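Local structure of extracellular invertase (Aspergillus kawachii, 5XH8) at residues Tyr192-Gly197 against Pro204-Tyr209; Ala168-Tyr173 against Ala244-Thr249; Ser452-Val457 against Asn571-Ser576; Asp547-Glu552 against Trp564-Tyr569. The protein probably hydrolyses sucrose-type beta-fructofuranosides and, with high transfructosylation activity, transfers the fructosyl unit to other sugars to build fructooligosaccharides such as 1-kestose. All coordinates share one frame; numbering follows the deposited sequence.

Contact 1 (Tyr192-Gly197 against Pro204-Tyr209); sequences YTVISG and PAQFLY
Strands 192-197 and 204-209 run antiparallel, the hydrogen-bonded pairs Thr193-Tyr209, Ile195-Phe207 and Gly197-Ala205 alternating with the non-hydrogen-bonded pairs Val194-Leu208 and Ser196-Gln206. Each hydrogen-bonded pair exchanges two N-H to O bonds, as where Ile195 N reaches Phe207 O at 2.8 Å. The same oxygen also accepts a CA-H...O contact from Val194 CA at 3.3 Å. On the face that carries Val194 and Leu208, methyls do the touching: Val194 CG1 meets Leu208 CD1 at 3.7 Å, the two side chains crossing obliquely. Val194 CG1 owes its place to a chi1 of -73°, which sets it anti to the carbonyl carbon. It also packs against Gln206 OE1, whose amide is held at both ends, OE1 by Trp225 NE1 and NE2 by Thr268 OG1. This is a beta hairpin, and its two strands form the middle of a four-stranded antiparallel sheet, one blade of the five-bladed propeller known from glycoside hydrolase family 32. The face of Thr193, Ile195 and Ala205 also carries the two rings, Phe207 and Tyr209. Ile195 CD1 approaches Tyr209 CE1 at 3.7 Å, and Phe169 of the neighbouring strand touches both side chains. Phe207 turns a ring edge to the backbone of its partner, CD2 standing 3.5 Å from Ile195 O; the Tyr209 ring likewise presents an edge, in plane, to Thr193 O. At the far end Tyr192 brings CD1 to 3.6 Å from Tyr209 O, again near the ring plane, while its OH is hydrogen-bonded to Asp181 of helix 178-184 and to Ser186 just after it.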
# COMPACT_ATOMS: atom_id res chain seq x y z
N TYR A 192 -12.83 2.51 -17.52
CA TYR A 192 -12.54 3.63 -16.65
C TYR A 192 -12.96 3.30 -15.22
O TYR A 192 -13.82 2.45 -15.01
CB TYR A 192 -13.28 4.90 -17.12
CG TYR A 192 -12.88 5.26 -18.53
CD1 TYR A 192 -11.70 5.96 -18.79
CD2 TYR A 192 -13.64 4.81 -19.61
CE1 TYR A 192 -11.31 6.26 -20.09
CE2 TYR A 192 -13.26 5.10 -20.91
CZ TYR A 192 -12.10 5.82 -21.15
OH TYR A 192 -11.71 6.07 -22.45
N THR A 193 -12.35 3.99 -14.26
CA THR A 193 -12.77 3.97 -12.88
C THR A 193 -12.82 5.38 -12.37
O THR A 193 -11.87 6.14 -12.57
CB THR A 193 -11.78 3.15 -12.01
OG1 THR A 193 -11.78 1.78 -12.46
CG2 THR A 193 -12.19 3.19 -10.57
N VAL A 194 -13.92 5.74 -11.72
CA VAL A 194 -13.94 6.91 -10.84
C VAL A 194 -13.81 6.49 -9.39
O VAL A 194 -14.38 5.47 -8.97
CB VAL A 194 -15.14 7.88 -11.01
CG1 VAL A 194 -15.00 8.66 -12.32
CG2 VAL A 194 -16.49 7.18 -10.92
N ILE A 195 -13.06 7.30 -8.63
CA ILE A 195 -12.94 7.13 -7.19
C ILE A 195 -13.46 8.42 -6.59
O ILE A 195 -13.16 9.49 -7.11
CB ILE A 195 -11.47 6.84 -6.79
CG1 ILE A 195 -10.99 5.51 -7.45
CG2 ILE A 195 -11.36 6.77 -5.27
CD1 ILE A 195 -9.54 5.13 -7.18
N SER A 196 -14.26 8.31 -5.53
CA SER A 196 -14.96 9.48 -4.98
C SER A 196 -14.31 9.99 -3.71
O SER A 196 -13.89 9.21 -2.84
CB SER A 196 -16.43 9.17 -4.70
OG SER A 196 -17.09 8.77 -5.89
N GLY A 197 -14.24 11.31 -3.59
CA GLY A 197 -13.87 11.93 -2.31
C GLY A 197 -13.74 13.43 -2.46
O GLY A 197 -14.72 14.12 -2.78
N PRO A 204 -14.87 18.76 -2.82
CA PRO A 204 -15.19 17.44 -3.35
C PRO A 204 -14.74 17.19 -4.78
O PRO A 204 -14.60 18.14 -5.57
CB PRO A 204 -16.73 17.40 -3.27
CG PRO A 204 -17.14 18.84 -3.30
CD PRO A 204 -16.08 19.54 -2.51
N ALA A 205 -14.53 15.92 -5.12
CA ALA A 205 -14.07 15.53 -6.44
C ALA A 205 -14.29 14.07 -6.77
O ALA A 205 -14.39 13.22 -5.88
CB ALA A 205 -12.59 15.86 -6.59
N GLN A 206 -14.35 13.79 -8.07
CA GLN A 206 -14.16 12.48 -8.61
C GLN A 206 -12.80 12.43 -9.28
O GLN A 206 -12.49 13.26 -10.17
CB GLN A 206 -15.23 12.15 -9.64
CG GLN A 206 -16.63 12.06 -9.06
CD GLN A 206 -17.65 11.60 -10.09
OE1 GLN A 206 -17.33 11.41 -11.27
NE2 GLN A 206 -18.87 11.40 -9.64
N PHE A 207 -12.01 11.45 -8.86
CA PHE A 207 -10.72 11.17 -9.44
C PHE A 207 -10.92 10.11 -10.52
O PHE A 207 -11.46 9.04 -10.22
CB PHE A 207 -9.77 10.65 -8.36
CG PHE A 207 -9.65 11.56 -7.18
CD1 PHE A 207 -8.77 12.65 -7.21
CD2 PHE A 207 -10.41 11.36 -6.05
CE1 PHE A 207 -8.66 13.50 -6.13
CE2 PHE A 207 -10.30 12.19 -4.96
CZ PHE A 207 -9.42 13.27 -5.00
N LEU A 208 -10.46 10.40 -11.74
CA LEU A 208 -10.74 9.55 -12.92
C LEU A 208 -9.49 8.78 -13.30
O LEU A 208 -8.39 9.34 -13.27
CB LEU A 208 -11.23 10.41 -14.10
CG LEU A 208 -11.56 9.69 -15.43
CD1 LEU A 208 -12.75 8.74 -15.26
CD2 LEU A 208 -11.82 10.70 -16.55
N TYR A 209 -9.67 7.50 -13.65
CA TYR A 209 -8.60 6.62 -14.09
C TYR A 209 -9.01 5.80 -15.30
O TYR A 209 -10.19 5.55 -15.50
CB TYR A 209 -8.20 5.62 -12.97
CG TYR A 209 -7.65 6.24 -11.72
CD1 TYR A 209 -8.50 6.84 -10.79
CD2 TYR A 209 -6.29 6.23 -11.46
CE1 TYR A 209 -7.99 7.42 -9.65
CE2 TYR A 209 -5.78 6.80 -10.31
CZ TYR A 209 -6.65 7.39 -9.40
OH TYR A 209 -6.16 7.98 -8.28

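Contact 2 (Ala168-Tyr173 against Ala244-Thr249)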
# COMPACT_ATOMS: atom_id res chain seq x y z
N ALA A 168 -11.20 11.81 1.42
CA ALA A 168 -11.70 10.47 1.21
C ALA A 168 -11.18 10.02 -0.14
O ALA A 168 -10.91 10.85 -1.03
CB ALA A 168 -13.22 10.45 1.17
N PHE A 169 -11.07 8.70 -0.30
CA PHE A 169 -10.57 8.09 -1.52
C PHE A 169 -11.10 6.65 -1.67
O PHE A 169 -10.38 5.68 -1.41
CB PHE A 169 -9.05 8.14 -1.51
CG PHE A 169 -8.41 7.78 -2.81
CD1 PHE A 169 -8.49 8.63 -3.90
CD2 PHE A 169 -7.69 6.62 -2.94
CE1 PHE A 169 -7.91 8.29 -5.11
CE2 PHE A 169 -7.09 6.28 -4.14
CZ PHE A 169 -7.19 7.13 -5.23
N ARG A 170 -12.35 6.52 -2.11
CA ARG A 170 -13.02 5.23 -2.04
C ARG A 170 -14.15 5.08 -3.04
O ARG A 170 -14.44 6.01 -3.80
CB ARG A 170 -13.54 5.00 -0.61
CG ARG A 170 -14.43 6.10 -0.07
CD ARG A 170 -15.12 5.66 1.24
NE ARG A 170 -15.92 6.75 1.81
CZ ARG A 170 -15.47 7.73 2.61
NH1 ARG A 170 -14.21 7.76 3.05
NH2 ARG A 170 -16.32 8.68 3.01
N ASP A 171 -14.75 3.89 -3.03
CA ASP A 171 -15.96 3.56 -3.80
C ASP A 171 -15.67 3.54 -5.31
O ASP A 171 -16.38 4.17 -6.09
CB ASP A 171 -17.12 4.52 -3.50
CG ASP A 171 -17.39 4.72 -2.03
OD1 ASP A 171 -17.08 3.82 -1.22
OD2 ASP A 171 -17.93 5.82 -1.70
N PRO A 172 -14.65 2.79 -5.73
CA PRO A 172 -14.33 2.79 -7.15
C PRO A 172 -15.51 2.28 -7.98
O PRO A 172 -16.14 1.26 -7.61
CB PRO A 172 -13.13 1.84 -7.23
CG PRO A 172 -13.27 0.95 -6.03
CD PRO A 172 -13.78 1.86 -4.97
N TYR A 173 -15.80 3.01 -9.06
CA TYR A 173 -16.90 2.70 -9.97
C TYR A 173 -16.34 2.49 -11.38
O TYR A 173 -15.93 3.46 -12.05
CB TYR A 173 -17.95 3.81 -9.95
CG TYR A 173 -19.24 3.38 -10.60
CD1 TYR A 173 -20.25 2.74 -9.86
CD2 TYR A 173 -19.45 3.57 -11.97
CE1 TYR A 173 -21.43 2.32 -10.47
CE2 TYR A 173 -20.62 3.13 -12.59
CZ TYR A 173 -21.62 2.51 -11.83
OH TYR A 173 -22.79 2.07 -12.45
N ALA A 244 -21.13 20.31 -1.14
CA ALA A 244 -20.84 19.98 0.24
C ALA A 244 -19.35 19.63 0.44
O ALA A 244 -18.49 20.15 -0.31
CB ALA A 244 -21.80 18.89 0.73
N PHE A 245 -19.03 18.79 1.42
CA PHE A 245 -17.62 18.64 1.82
C PHE A 245 -16.87 17.44 1.27
O PHE A 245 -15.65 17.37 1.40
CB PHE A 245 -17.53 18.66 3.32
CG PHE A 245 -17.93 19.98 3.93
CD1 PHE A 245 -19.26 20.25 4.22
CD2 PHE A 245 -16.98 20.95 4.23
CE1 PHE A 245 -19.64 21.46 4.80
CE2 PHE A 245 -17.34 22.17 4.81
CZ PHE A 245 -18.67 22.42 5.09
N ASN A 246 -17.59 16.51 0.66
CA ASN A 246 -16.98 15.27 0.16
C ASN A 246 -18.00 14.56 -0.73
O ASN A 246 -19.17 14.57 -0.42
CB ASN A 246 -16.59 14.37 1.34
CG ASN A 246 -15.79 13.17 0.91
OD1 ASN A 246 -14.68 13.30 0.39
ND2 ASN A 246 -16.34 11.99 1.14
N PHE A 247 -17.54 13.98 -1.84
CA PHE A 247 -18.38 13.13 -2.68
C PHE A 247 -18.17 11.64 -2.32
O PHE A 247 -17.05 11.22 -2.04
CB PHE A 247 -18.05 13.27 -4.18
CG PHE A 247 -18.44 14.59 -4.82
CD1 PHE A 247 -19.37 15.47 -4.25
CD2 PHE A 247 -17.88 14.92 -6.04
CE1 PHE A 247 -19.68 16.67 -4.88
CE2 PHE A 247 -18.21 16.12 -6.68
CZ PHE A 247 -19.12 16.98 -6.10
N GLU A 248 -19.27 10.88 -2.38
CA GLU A 248 -19.31 9.44 -2.11
C GLU A 248 -20.07 8.73 -3.24
O GLU A 248 -20.88 9.36 -3.94
CB GLU A 248 -20.00 9.18 -0.77
CG GLU A 248 -19.30 9.83 0.44
CD GLU A 248 -19.70 9.21 1.74
OE1 GLU A 248 -20.79 9.57 2.26
OE2 GLU A 248 -18.96 8.29 2.22
N THR A 249 -19.78 7.45 -3.41
CA THR A 249 -20.51 6.53 -4.31
C THR A 249 -20.82 7.09 -5.71
O THR A 249 -21.93 6.90 -6.24
CB THR A 249 -21.80 5.99 -3.64
OG1 THR A 249 -22.74 7.05 -3.47
CG2 THR A 249 -21.47 5.38 -2.29
O HOH W 1 -18.61 5.98 0.80
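Arg170 and Glu248 form a salt bridge in which NH2 of the arginine lies 2.8 Å from OE2 of the glutamate. CG of Arg170 stands between its backbone N and carbonyl carbon, and the chain runs extended from there to NE. The N-H points almost straight at the oxygen, at 169°, and OE2 sits at the edge of the guanidinium close to its plane. The carboxylate, however, is turned 84° against that plane, and OE2 is met from above its own. NE of Arg170 adds only a weak bond to the same OE2. Next to this pair, Thr249 N donates to Asp171 OD2 at 3.0 Å, reaching it on the anti side and 23° out of the carboxylate plane. A single water joins the two interactions: it accepts from Arg170 NE and donates both to Asp171 OD2, 2.6 Å away, and to Glu248 OE2, 2.7 Å away. Arg170-Asp171-Pro172 is the RDP signature of glycoside hydrolase family 32, in whose members the aspartate typically contacts the fructosyl unit; the place of Glu248, at the start of the next propeller blade, is consistent with that of the family's acid/base glutamate. Asp171 OD1 holds a bound glycerol in the same pocket. Farther along, Ala168 CB packs against the amide of Asn246, 3.3 Å from OD1. That amide is fixed in turn by Thr167 OG1 at OD1 and Glu273 at ND2. A second shell orients the charged groups: Glu134 makes another salt bridge to Arg170 NH1, and Tyr319 OH is hydrogen-bonded to Glu248 OE1.

Contact 3 (Ser452-Val457 against Asn571-Ser576)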
# COMPACT_ATOMS: atom_id res chain seq x y z
N SER A 452 -56.97 -3.11 3.31
CA SER A 452 -57.02 -3.71 4.62
C SER A 452 -55.63 -4.13 5.11
O SER A 452 -55.54 -4.72 6.18
CB SER A 452 -57.92 -4.94 4.58
OG SER A 452 -57.39 -5.87 3.66
N GLU A 453 -54.57 -3.88 4.34
CA GLU A 453 -53.21 -4.09 4.86
C GLU A 453 -52.25 -3.00 4.40
O GLU A 453 -52.57 -2.22 3.51
CB GLU A 453 -52.68 -5.50 4.54
CG GLU A 453 -52.49 -5.77 3.06
CD GLU A 453 -51.82 -7.11 2.77
OE1 GLU A 453 -51.34 -7.81 3.70
OE2 GLU A 453 -51.76 -7.47 1.58
N LYS A 454 -51.07 -2.97 5.03
CA LYS A 454 -50.12 -1.90 4.82
C LYS A 454 -49.12 -2.20 3.66
O LYS A 454 -47.93 -1.91 3.75
CB LYS A 454 -49.39 -1.64 6.14
CG LYS A 454 -50.30 -1.30 7.31
CD LYS A 454 -49.51 -1.00 8.58
CE LYS A 454 -50.46 -0.78 9.76
NZ LYS A 454 -49.72 -0.54 11.03
N PHE A 455 -49.64 -2.76 2.57
CA PHE A 455 -48.88 -3.17 1.41
C PHE A 455 -49.74 -2.79 0.21
O PHE A 455 -50.69 -3.48 -0.11
CB PHE A 455 -48.60 -4.69 1.44
CG PHE A 455 -47.84 -5.15 2.66
CD1 PHE A 455 -48.51 -5.54 3.82
CD2 PHE A 455 -46.45 -5.24 2.64
CE1 PHE A 455 -47.82 -5.99 4.95
CE2 PHE A 455 -45.75 -5.69 3.75
CZ PHE A 455 -46.44 -6.06 4.91
N PHE A 456 -49.47 -1.64 -0.38
CA PHE A 456 -50.28 -1.17 -1.50
C PHE A 456 -49.56 -0.16 -2.36
O PHE A 456 -48.61 0.48 -1.91
CB PHE A 456 -51.61 -0.53 -1.01
CG PHE A 456 -51.43 0.68 -0.12
CD1 PHE A 456 -51.38 1.96 -0.66
CD2 PHE A 456 -51.34 0.54 1.26
CE1 PHE A 456 -51.22 3.07 0.16
CE2 PHE A 456 -51.16 1.64 2.08
CZ PHE A 456 -51.10 2.91 1.54
N VAL A 457 -50.07 -0.00 -3.58
CA VAL A 457 -49.72 1.12 -4.46
C VAL A 457 -50.96 1.99 -4.62
O VAL A 457 -52.04 1.45 -4.85
CB VAL A 457 -49.31 0.66 -5.88
CG1 VAL A 457 -48.92 1.88 -6.73
CG2 VAL A 457 -48.19 -0.37 -5.82
N ASN A 571 -55.06 -1.50 12.54
CA ASN A 571 -56.10 -0.69 11.87
C ASN A 571 -55.63 0.53 11.17
O ASN A 571 -56.45 1.24 10.62
CB ASN A 571 -57.07 -0.09 12.91
CG ASN A 571 -57.89 -1.12 13.60
OD1 ASN A 571 -57.75 -2.32 13.34
ND2 ASN A 571 -58.74 -0.66 14.51
N SER A 572 -54.35 0.87 11.25
CA SER A 572 -53.87 2.09 10.60
C SER A 572 -53.62 1.85 9.10
O SER A 572 -52.48 1.88 8.60
CB SER A 572 -52.64 2.62 11.34
OG SER A 572 -53.02 3.11 12.62
N THR A 573 -54.73 1.62 8.38
CA THR A 573 -54.71 1.30 6.96
C THR A 573 -55.65 2.17 6.10
O THR A 573 -55.75 1.94 4.89
CB THR A 573 -55.10 -0.17 6.74
OG1 THR A 573 -56.42 -0.39 7.25
CG2 THR A 573 -54.14 -1.11 7.47
N ASN A 574 -56.32 3.16 6.70
CA ASN A 574 -57.32 3.95 5.97
C ASN A 574 -56.67 5.05 5.17
O ASN A 574 -55.61 5.59 5.56
CB ASN A 574 -58.38 4.55 6.91
CG ASN A 574 -59.21 3.48 7.60
OD1 ASN A 574 -59.12 3.28 8.81
ND2 ASN A 574 -59.98 2.75 6.82
N ILE A 575 -57.32 5.39 4.07
CA ILE A 575 -56.85 6.42 3.15
C ILE A 575 -57.94 7.46 2.94
O ILE A 575 -59.10 7.11 2.79
CB ILE A 575 -56.47 5.80 1.79
CG1 ILE A 575 -55.27 4.85 1.97
CG2 ILE A 575 -56.15 6.89 0.77
CD1 ILE A 575 -54.90 4.09 0.70
N SER A 576 -57.56 8.73 2.91
CA SER A 576 -58.49 9.83 2.66
C SER A 576 -57.89 10.85 1.72
O SER A 576 -56.66 11.04 1.72
CB SER A 576 -58.82 10.53 3.97
OG SER A 576 -59.41 9.60 4.85
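Phe456 and Ile575 reach toward each other tip to tip, in a contact that has no hydrogen bond between its two segments. They come from different sheets of the C-terminal beta-sandwich of family 32 enzymes, Phe456 from strand 455-463 and Ile575 from strand 574-580, so the pair belongs to the packing between the layers. Phe456, with CG between its backbone N and carbonyl carbon (chi1 61°), brings CE1 within 3.9 Å of Ile575 CD1, and that methyl makes an off-centre CH-pi contact, 4.3 Å from the ring centroid. Before the two strands begin, loop residues make the contact. Thr573, which with Asn574 forms a classic beta bulge opposite Ser481, directs CG2 to Lys454 CG at 3.8 Å, the two side chains crossing at about a right angle. Lys454 is fully extended beyond CG and passes the inverse gamma turn centred on Ser572. Its NZ finds its partners beyond this contact, in Ser567 OG, Tyr569 O and a bound glycerol, whereas the methylene before it, CE, rests 3.5 Å from Ser572 O.

Contact 4 (Asp547-Glu552 against Trp564-Tyr569); sequences DNSVLE and WVRSWY
Ser549 and Val565 share the one direct hydrogen bond between these segments, Val565 N to Ser549 O at 2.7 Å and nearly straight at 173°. Around it the packing is close. Ser549 O also takes a CA-H...O contact from Trp564 CA, while Ser549 OG lies in plane at the edge of the indole, 3.4 Å from Trp564 CE3, and is hydrogen-bonded elsewhere, to Trp26 O. Val550 and Trp564 lie side by side and point the same way, CG2 meeting CZ3 at 3.7 Å. Arg566 folds back over the same indole: a bend about CG-CD (chi3 -96°) turns NE aside; NH1 stands above one face of the Trp564 ring, offset toward the rim. Leu551 packs beside them, its CB 3.8 Å from Val565 CG2. Asp547 to Val550 is a type II' turn closing the hairpin of strands 534-547 and 550-555 in the C-terminal beta-sandwich, and segment 564-569 leaves the next strand of that sheet. Trp564 and Val550 both touch Thr369 on strand 366-385, so this compact part also packs on the beta-propeller. Beyond Arg566, the centre of an inverse gamma turn whose CG still packs on Ser549 CB, the chains part and a water bridges them. This water donates to Asn548 O at 2.9 Å and to Val565 O at 3.1 Å. It also shares a hydrogen bond with Ser567 OG, 2.7 Å away.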
# COMPACT_ATOMS: atom_id res chain seq x y z
N ASP A 547 -44.78 -0.26 1.46
CA ASP A 547 -44.39 -1.65 1.71
C ASP A 547 -44.08 -1.78 3.20
O ASP A 547 -42.91 -1.74 3.64
CB ASP A 547 -43.21 -2.02 0.79
CG ASP A 547 -42.88 -3.47 0.82
OD1 ASP A 547 -43.54 -4.25 1.56
OD2 ASP A 547 -41.94 -3.85 0.09
N ASN A 548 -45.17 -1.94 3.96
CA ASN A 548 -45.17 -1.97 5.42
C ASN A 548 -44.72 -0.63 6.01
O ASN A 548 -45.56 0.23 6.23
CB ASN A 548 -44.43 -3.20 5.96
CG ASN A 548 -45.04 -3.73 7.25
OD1 ASN A 548 -45.96 -3.13 7.81
ND2 ASN A 548 -44.54 -4.85 7.73
N SER A 549 -43.42 -0.45 6.30
CA SER A 549 -42.89 0.83 6.77
C SER A 549 -42.11 1.60 5.71
O SER A 549 -41.69 2.72 5.97
CB SER A 549 -41.98 0.62 7.98
OG SER A 549 -40.81 -0.12 7.66
N VAL A 550 -41.89 1.02 4.53
CA VAL A 550 -41.14 1.73 3.50
C VAL A 550 -42.12 2.49 2.61
O VAL A 550 -42.91 1.88 1.94
CB VAL A 550 -40.32 0.75 2.63
CG1 VAL A 550 -39.52 1.53 1.60
CG2 VAL A 550 -39.41 -0.08 3.50
N LEU A 551 -42.03 3.82 2.61
CA LEU A 551 -42.80 4.66 1.71
C LEU A 551 -41.91 5.22 0.61
O LEU A 551 -40.90 5.86 0.89
CB LEU A 551 -43.46 5.84 2.48
CG LEU A 551 -44.14 6.92 1.60
CD1 LEU A 551 -45.28 6.37 0.76
CD2 LEU A 551 -44.62 8.05 2.49
N GLU A 552 -42.31 5.00 -0.63
CA GLU A 552 -41.70 5.65 -1.78
C GLU A 552 -42.77 6.47 -2.52
O GLU A 552 -43.81 5.95 -2.92
CB GLU A 552 -41.05 4.62 -2.71
CG GLU A 552 -39.92 3.85 -2.02
CD GLU A 552 -39.10 2.97 -2.96
OE1 GLU A 552 -38.86 3.37 -4.11
OE2 GLU A 552 -38.65 1.88 -2.53
N TRP A 564 -39.35 6.35 6.10
CA TRP A 564 -39.89 5.33 7.00
C TRP A 564 -41.24 5.78 7.58
O TRP A 564 -41.35 6.88 8.12
CB TRP A 564 -38.91 5.05 8.15
CG TRP A 564 -37.62 4.47 7.69
CD1 TRP A 564 -36.43 5.11 7.58
CD2 TRP A 564 -37.40 3.12 7.26
NE1 TRP A 564 -35.47 4.24 7.09
CE2 TRP A 564 -36.04 3.01 6.90
CE3 TRP A 564 -38.21 1.99 7.17
CZ2 TRP A 564 -35.48 1.82 6.42
CZ3 TRP A 564 -37.65 0.79 6.68
CH2 TRP A 564 -36.29 0.72 6.31
N VAL A 565 -42.25 4.92 7.44
CA VAL A 565 -43.57 5.18 8.02
C VAL A 565 -43.93 4.05 8.98
O VAL A 565 -44.57 3.08 8.63
CB VAL A 565 -44.66 5.44 6.94
CG1 VAL A 565 -44.46 6.83 6.36
CG2 VAL A 565 -44.66 4.40 5.83
N ARG A 566 -43.48 4.20 10.22
CA ARG A 566 -43.49 3.10 11.15
C ARG A 566 -44.78 3.10 12.02
O ARG A 566 -44.73 3.24 13.24
CB ARG A 566 -42.18 3.09 11.95
CG ARG A 566 -41.00 2.65 11.08
CD ARG A 566 -39.70 2.22 11.79
NE ARG A 566 -38.82 3.33 11.82
CZ ARG A 566 -37.61 3.49 11.29
NH1 ARG A 566 -36.87 2.52 10.72
NH2 ARG A 566 -37.10 4.69 11.44
N SER A 567 -45.93 2.92 11.37
CA SER A 567 -47.22 2.83 12.08
C SER A 567 -47.28 1.52 12.87
O SER A 567 -46.79 0.47 12.42
CB SER A 567 -48.41 2.98 11.11
OG SER A 567 -48.63 1.80 10.37
N TRP A 568 -47.89 1.61 14.05
CA TRP A 568 -48.04 0.48 14.96
C TRP A 568 -49.34 -0.34 14.80
O TRP A 568 -49.27 -1.56 14.72
CB TRP A 568 -47.95 0.99 16.41
CG TRP A 568 -48.16 -0.11 17.40
CD1 TRP A 568 -49.32 -0.39 18.07
CD2 TRP A 568 -47.21 -1.09 17.81
NE1 TRP A 568 -49.13 -1.49 18.87
CE2 TRP A 568 -47.86 -1.95 18.72
CE3 TRP A 568 -45.87 -1.34 17.48
CZ2 TRP A 568 -47.20 -3.02 19.33
CZ3 TRP A 568 -45.22 -2.41 18.08
CH2 TRP A 568 -45.89 -3.23 19.00
N TYR A 569 -50.49 0.34 14.82
CA TYR A 569 -51.80 -0.31 15.01
C TYR A 569 -52.24 -1.04 13.75
O TYR A 569 -52.09 -0.54 12.63
CB TYR A 569 -52.89 0.72 15.44
CG TYR A 569 -52.78 1.19 16.87
CD1 TYR A 569 -53.22 0.38 17.93
CD2 TYR A 569 -52.23 2.43 17.20
CE1 TYR A 569 -53.11 0.79 19.26
CE2 TYR A 569 -52.13 2.86 18.53
CZ TYR A 569 -52.57 2.02 19.55
OH TYR A 569 -52.46 2.41 20.86
O HOH W 2 -46.60 0.78 8.92

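How the contacts relate
The four contacts form two clusters on opposite sides of the chain's centre, one in each domain. Contacts 1 and 2, centres 7 Å apart, meet through one propeller sheet, strands 191-199 and 166-176 being neighbours, while segment 244-249 belongs to the next. Ser196 N probably bonds Arg170 O at 2.9 Å, placing the hairpin next to the strand whose Asp171 binds a glycerol. Contacts 3 and 4, centres 10 Å apart, meet in the beta-sandwich, where Lys454 O lies 2.8 Å from Asn548 N in a further probable bond. Contacts 2 and 4 come no nearer than about 16 Å, atom to atom. The sodium ion at His287, Gly315, Phe316 and Ser318 lies about 10 Å from the Glu248 side chain and about 11 Å from that of Trp564.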